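Local structure of Lin1944 protein (Listeria innocua, 3D7L) at residues G16-E21 with K181-F186; V39-D42 with S48-K51. The protein is of unknown function but, as a member of the short-chain dehydrogenase/reductase family, is probably an oxidoreductase. All coordinates share one frame; numbering follows the deposited sequence.

Contact 1: G16-E21 with K181-F186; sequences GSAVKE and KVARAF
The ring of Phe-186 receives Val-19 on one face: the methyl CG2 sits 3.5 Å above the ring plane, displaced toward the rim, and makes a CH-pi contact 24° off the ring normal. Its closest ring atom is CD2 of Phe-186, 3.5 Å from Val-19 CG2, with CG and CE2 slightly farther away. The second methyl, Val-19 CG1, lies against the root of the same side chain, 4.0 Å from Phe-186 CB, and the valine and phenylalanine side chains cross at about a right angle. With CG1 anti to the backbone N (chi1 174°), the two branches of Val-19 divide in this way between the stem and the ring. Helices 14-23 and 179-191 lie on the same side of the parallel sheet of the Rossmann-like SDR fold, the first following the opening strand 5-9 and the second leading to the last strand, 198-201. Their segments cross at -61° with axes 8.5 Å apart, a fairly close approach, with Ala-18 and Ala-183 at the crossing. Ala-183 points its methyl at helix 14-23, where CB is 3.5 Å from the carbonyl O of Ala-18 and 4.3 Å from Ala-18 CB. The same methyl lies 4.3 Å from Val-19 CG2, which therefore touches both Ala-183 and the aromatic ring. Phe-186 also packs on Val-155 of strand 151-157 and on Thr-111 and Thr-113 of strand 108-113. Val-182, one turn earlier, rests on Val-155 and Val-201 of the sheet and, like Phe-186, on Leu-15 of helix 14-23.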
ATOM      1  N   GLY D  16      -9.505  19.335   0.499  1.00 31.19           N
ATOM      2  CA  GLY D  16     -10.466  19.368   1.613  1.00 31.12           C
ATOM      3  C   GLY D  16     -11.465  20.522   1.587  1.00 31.31           C
ATOM      4  O   GLY D  16     -12.653  20.364   1.930  1.00 31.07           O
ATOM      5  N   SER D  17     -10.993  21.698   1.198  1.00 31.55           N
ATOM      6  CA  SER D  17     -11.837  22.869   1.243  1.00 31.76           C
ATOM      7  C   SER D  17     -12.832  22.870   0.082  1.00 31.37           C
ATOM      8  O   SER D  17     -13.963  23.334   0.236  1.00 30.47           O
ATOM      9  CB  SER D  17     -10.998  24.139   1.297  1.00 32.26           C
ATOM     10  OG  SER D  17     -10.181  24.247   0.145  1.00 35.81           O
ATOM     11  N   ALA D  18     -12.423  22.311  -1.064  1.00 31.10           N
ATOM     12  CA  ALA D  18     -13.372  22.043  -2.156  1.00 30.76           C
ATOM     13  C   ALA D  18     -14.398  20.984  -1.749  1.00 30.37           C
ATOM     14  O   ALA D  18     -15.561  21.072  -2.139  1.00 30.34           O
ATOM     15  CB  ALA D  18     -12.654  21.614  -3.415  1.00 30.85           C
ATOM     16  N   VAL D  19     -13.967  19.995  -0.968  1.00 29.64           N
ATOM     17  CA  VAL D  19     -14.868  18.940  -0.487  1.00 29.60           C
ATOM     18  C   VAL D  19     -15.893  19.537   0.464  1.00 29.83           C
ATOM     19  O   VAL D  19     -17.094  19.357   0.270  1.00 30.20           O
ATOM     20  CB  VAL D  19     -14.111  17.715   0.133  1.00 29.71           C
ATOM     21  CG1 VAL D  19     -15.085  16.702   0.754  1.00 28.48           C
ATOM     22  CG2 VAL D  19     -13.260  17.007  -0.952  1.00 28.87           C
ATOM     23  N   LYS D  20     -15.416  20.290   1.447  1.00 30.08           N
ATOM     24  CA  LYS D  20     -16.271  20.998   2.392  1.00 30.15           C
ATOM     25  C   LYS D  20     -17.372  21.799   1.669  1.00 30.94           C
ATOM     26  O   LYS D  20     -18.539  21.745   2.050  1.00 29.83           O
ATOM     27  CB  LYS D  20     -15.424  21.921   3.275  1.00 29.89           C
ATOM     28  CG  LYS D  20     -16.157  22.525   4.507  1.00 29.80           C
ATOM     29  CD  LYS D  20     -15.237  23.522   5.204  1.00 30.88           C
ATOM     30  CE  LYS D  20     -15.933  24.269   6.346  1.00 34.61           C
ATOM     31  NZ  LYS D  20     -16.975  25.212   5.835  1.00 36.02           N
ATOM     32  N   GLU D  21     -16.987  22.525   0.623  1.00 31.79           N
ATOM     33  CA  GLU D  21     -17.922  23.367  -0.107  1.00 33.30           C
ATOM     34  C   GLU D  21     -19.108  22.626  -0.707  1.00 33.50           C
ATOM     35  O   GLU D  21     -20.240  23.129  -0.674  1.00 34.18           O
ATOM     36  CB  GLU D  21     -17.197  24.166  -1.175  1.00 33.16           C
ATOM     37  CG  GLU D  21     -17.931  25.433  -1.555  1.00 38.00           C
ATOM     38  CD  GLU D  21     -17.044  26.466  -2.251  1.00 43.31           C
ATOM     39  OE1 GLU D  21     -17.553  27.582  -2.531  1.00 45.59           O
ATOM     40  OE2 GLU D  21     -15.850  26.172  -2.510  1.00 45.17           O
ATOM     41  N   LYS D 181     -14.211  19.301  -9.353  1.00 30.82           N
ATOM     42  CA  LYS D 181     -14.589  18.049 -10.012  1.00 30.40           C
ATOM     43  C   LYS D 181     -14.265  16.855  -9.123  1.00 29.76           C
ATOM     44  O   LYS D 181     -15.064  15.931  -8.996  1.00 30.69           O
ATOM     45  CB  LYS D 181     -13.912  17.935 -11.378  1.00 31.15           C
ATOM     46  CG  LYS D 181     -14.307  16.727 -12.202  1.00 33.41           C
ATOM     47  CD  LYS D 181     -13.465  16.658 -13.445  1.00 38.86           C
ATOM     48  CE  LYS D 181     -13.859  15.483 -14.316  1.00 39.74           C
ATOM     49  NZ  LYS D 181     -13.070  15.469 -15.570  1.00 40.81           N
ATOM     50  N   VAL D 182     -13.093  16.862  -8.504  1.00 28.35           N
ATOM     51  CA  VAL D 182     -12.745  15.816  -7.568  1.00 27.49           C
ATOM     52  C   VAL D 182     -13.750  15.777  -6.402  1.00 27.09           C
ATOM     53  O   VAL D 182     -14.086  14.703  -5.919  1.00 26.75           O
ATOM     54  CB  VAL D 182     -11.296  15.982  -7.036  1.00 27.70           C
ATOM     55  CG1 VAL D 182     -10.916  14.816  -6.120  1.00 28.48           C
ATOM     56  CG2 VAL D 182     -10.305  16.061  -8.215  1.00 25.93           C
ATOM     57  N   ALA D 183     -14.243  16.940  -5.978  1.00 26.55           N
ATOM     58  CA  ALA D 183     -15.144  17.025  -4.804  1.00 26.32           C
ATOM     59  C   ALA D 183     -16.465  16.280  -5.046  1.00 26.26           C
ATOM     60  O   ALA D 183     -17.075  15.762  -4.103  1.00 26.36           O
ATOM     61  CB  ALA D 183     -15.381  18.474  -4.416  1.00 26.57           C
ATOM     62  N   ARG D 184     -16.881  16.226  -6.319  1.00 25.47           N
ATOM     63  CA  ARG D 184     -18.066  15.478  -6.752  1.00 25.61           C
ATOM     64  C   ARG D 184     -17.970  13.976  -6.448  1.00 24.98           C
ATOM     65  O   ARG D 184     -18.962  13.367  -6.053  1.00 25.58           O
ATOM     66  CB  ARG D 184     -18.321  15.684  -8.250  1.00 25.28           C
ATOM     67  CG  ARG D 184     -18.905  17.025  -8.631  1.00 26.08           C
ATOM     68  CD  ARG D 184     -19.110  17.113 -10.171  1.00 27.60           C
ATOM     69  NE  ARG D 184     -19.464  18.469 -10.585  1.00 30.37           N
ATOM     70  CZ  ARG D 184     -20.701  18.976 -10.596  1.00 32.84           C
ATOM     71  NH1 ARG D 184     -21.754  18.247 -10.232  1.00 32.14           N
ATOM     72  NH2 ARG D 184     -20.890  20.231 -10.997  1.00 31.80           N
ATOM     73  N   ALA D 185     -16.779  13.405  -6.623  1.00 24.66           N
ATOM     74  CA  ALA D 185     -16.476  12.007  -6.296  1.00 25.11           C
ATOM     75  C   ALA D 185     -16.628  11.688  -4.808  1.00 25.92           C
ATOM     76  O   ALA D 185     -17.123  10.593  -4.429  1.00 26.19           O
ATOM     77  CB  ALA D 185     -15.056  11.652  -6.778  1.00 25.73           C
ATOM     78  N   PHE D 186     -16.165  12.616  -3.967  1.00 24.81           N
ATOM     79  CA  PHE D 186     -16.404  12.535  -2.529  1.00 25.37           C
ATOM     80  C   PHE D 186     -17.900  12.587  -2.214  1.00 25.62           C
ATOM     81  O   PHE D 186     -18.383  11.777  -1.422  1.00 26.37           O
ATOM     82  CB  PHE D 186     -15.681  13.662  -1.788  1.00 25.31           C
ATOM     83  CG  PHE D 186     -14.200  13.431  -1.619  1.00 25.78           C
ATOM     84  CD1 PHE D 186     -13.711  12.776  -0.497  1.00 24.01           C
ATOM     85  CD2 PHE D 186     -13.301  13.907  -2.569  1.00 25.65           C
ATOM     86  CE1 PHE D 186     -12.324  12.573  -0.333  1.00 25.65           C
ATOM     87  CE2 PHE D 186     -11.939  13.731  -2.402  1.00 26.37           C
ATOM     88  CZ  PHE D 186     -11.456  13.047  -1.282  1.00 26.63           C
TER

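Contact 2: V39-D42 with S48-K51; sequences VTVD and SIKK
Ser-48 accepts a hydrogen bond at OG from the backbone N of Asp-42, joining the loop just after a short edge strand to the helix that follows it in the Rossmann-like SDR fold. Strand 39-40 borders the parallel sheet, and the chain turns after Asp-42 into helix 46-56, the start of the crossover to strand 59-64. The polar part of the contact centres on this bond, which is 2.8 Å long between Asp-42 N and Ser-48 OG and nearly straight, with an N-H...O angle of 163°. Ser-48 holds OG anti to its own backbone N (chi1 172°), which directs the hydroxyl out from the first turn of the helix to the passing backbone of Asp-42. Two further bonds lie in the turn between: Asp-42 OD1 is hydrogen-bonded to Thr-44 OG1, and Asn-45 OD1 receives the backbone N of Ser-48. The apolar part pairs Val-41 with Ile-49. Only one branch of the valine touches: CG2 lies 3.7 Å from Ile-49 CA and 3.8 Å from Ile-49 CG1, the two side chains meeting at a slant. Val-41 also packs on Met-52 one turn farther along, while Ile-49 extends to Asn-95, Leu-96 and Leu-99 of helix 79-100, so the chain leaving strand 39-40, helix 46-56 and helix 79-100 meet here. Beside the hydrogen bond, Ser-48 CB lies 3.5 Å from the carbonyl O of Asp-42.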
ATOM      1  N   VAL D  39     -12.639  20.128  15.546  1.00 29.14           N
ATOM      2  CA  VAL D  39     -11.927  19.216  16.429  1.00 29.45           C
ATOM      3  C   VAL D  39     -10.557  19.084  15.800  1.00 28.97           C
ATOM      4  O   VAL D  39     -10.428  19.248  14.579  1.00 29.81           O
ATOM      5  CB  VAL D  39     -12.670  17.842  16.567  1.00 29.85           C
ATOM      6  CG1 VAL D  39     -12.064  17.003  17.667  1.00 30.36           C
ATOM      7  CG2 VAL D  39     -14.141  18.056  16.952  1.00 31.40           C
ATOM      8  N   THR D  40      -9.522  18.847  16.598  1.00 27.59           N
ATOM      9  CA  THR D  40      -8.193  18.640  16.017  1.00 27.51           C
ATOM     10  C   THR D  40      -7.722  17.198  16.198  1.00 27.07           C
ATOM     11  O   THR D  40      -8.230  16.476  17.047  1.00 26.82           O
ATOM     12  CB  THR D  40      -7.116  19.643  16.518  1.00 27.00           C
ATOM     13  OG1 THR D  40      -6.957  19.542  17.941  1.00 29.33           O
ATOM     14  CG2 THR D  40      -7.491  21.081  16.141  1.00 27.25           C
ATOM     15  N   VAL D  41      -6.756  16.800  15.376  1.00 26.77           N
ATOM     16  CA  VAL D  41      -6.259  15.423  15.338  1.00 26.16           C
ATOM     17  C   VAL D  41      -4.847  15.406  14.723  1.00 25.88           C
ATOM     18  O   VAL D  41      -4.573  16.111  13.756  1.00 25.11           O
ATOM     19  CB  VAL D  41      -7.263  14.440  14.604  1.00 25.86           C
ATOM     20  CG1 VAL D  41      -7.431  14.780  13.116  1.00 25.00           C
ATOM     21  CG2 VAL D  41      -6.864  12.954  14.793  1.00 26.48           C
ATOM     22  N   ASP D  42      -3.946  14.672  15.365  1.00 25.89           N
ATOM     23  CA  ASP D  42      -2.677  14.263  14.761  1.00 26.19           C
ATOM     24  C   ASP D  42      -2.881  12.813  14.335  1.00 25.95           C
ATOM     25  O   ASP D  42      -2.909  11.908  15.193  1.00 25.60           O
ATOM     26  CB  ASP D  42      -1.516  14.359  15.762  1.00 26.20           C
ATOM     27  CG  ASP D  42      -0.190  13.914  15.163  1.00 27.22           C
ATOM     28  OD1 ASP D  42      -0.188  13.344  14.051  1.00 31.71           O
ATOM     29  OD2 ASP D  42       0.858  14.123  15.810  1.00 29.69           O
ATOM     30  N   SER D  48      -4.385  10.325  19.896  1.00 30.27           N
ATOM     31  CA  SER D  48      -4.965  11.532  19.326  1.00 30.54           C
ATOM     32  C   SER D  48      -6.194  11.232  18.431  1.00 30.60           C
ATOM     33  O   SER D  48      -7.214  11.921  18.498  1.00 30.39           O
ATOM     34  CB  SER D  48      -3.886  12.287  18.538  1.00 30.75           C
ATOM     35  OG  SER D  48      -4.432  13.373  17.818  1.00 31.18           O
ATOM     36  N   ILE D  49      -6.109  10.205  17.588  1.00 30.42           N
ATOM     37  CA  ILE D  49      -7.279   9.830  16.788  1.00 29.57           C
ATOM     38  C   ILE D  49      -8.434   9.393  17.700  1.00 29.81           C
ATOM     39  O   ILE D  49      -9.596   9.781  17.492  1.00 29.33           O
ATOM     40  CB  ILE D  49      -6.956   8.715  15.749  1.00 29.13           C
ATOM     41  CG1 ILE D  49      -6.019   9.240  14.653  1.00 27.61           C
ATOM     42  CG2 ILE D  49      -8.227   8.176  15.126  1.00 27.43           C
ATOM     43  CD1 ILE D  49      -5.200   8.171  14.015  1.00 26.90           C
ATOM     44  N   LYS D  50      -8.122   8.570  18.689  1.00 29.81           N
ATOM     45  CA  LYS D  50      -9.153   8.092  19.610  1.00 30.39           C
ATOM     46  C   LYS D  50      -9.812   9.242  20.347  1.00 30.31           C
ATOM     47  O   LYS D  50     -11.046   9.247  20.490  1.00 29.66           O
ATOM     48  CB  LYS D  50      -8.602   7.075  20.596  1.00 30.05           C
ATOM     49  CG  LYS D  50      -7.822   6.007  19.901  1.00 31.63           C
ATOM     50  CD  LYS D  50      -8.036   4.666  20.513  1.00 37.39           C
ATOM     51  CE  LYS D  50      -7.009   4.358  21.572  1.00 37.44           C
ATOM     52  NZ  LYS D  50      -6.468   2.974  21.317  1.00 39.99           N
ATOM     53  N   LYS D  51      -9.009  10.214  20.789  1.00 30.40           N
ATOM     54  CA  LYS D  51      -9.565  11.398  21.457  1.00 31.65           C
ATOM     55  C   LYS D  51     -10.507  12.165  20.527  1.00 30.89           C
ATOM     56  O   LYS D  51     -11.599  12.573  20.937  1.00 30.70           O
ATOM     57  CB  LYS D  51      -8.463  12.337  21.954  1.00 32.13           C
ATOM     58  CG  LYS D  51      -8.557  12.698  23.428  1.00 36.12           C
ATOM     59  CD  LYS D  51      -9.703  13.660  23.756  1.00 39.49           C
ATOM     60  CE  LYS D  51      -9.972  13.671  25.265  1.00 42.98           C
ATOM     61  NZ  LYS D  51      -8.944  14.419  26.100  1.00 45.35           N
TER

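Overall arrangement
Both contacts belong to one Rossmann-like domain but sit in different regions of it, their centres 22 Å apart and their nearest atoms about 11 Å apart, without touching. Contact 2 is nested within the loop that contact 1 closes: 39-42 and 48-51 are local neighbours, whereas 16-21 and 181-186 are separated by most of the chain. The seven-stranded parallel sheet connects them. Contact 2 lies at the border strand 39-40, where strand and following helix meet; contact 1 joins the helix after the first strand, 5-9, to the helix before the opposite border strand 198-201. Contact 1 thus brings early and late parts of the chain together, while contact 2 is a local strand-to-helix connection.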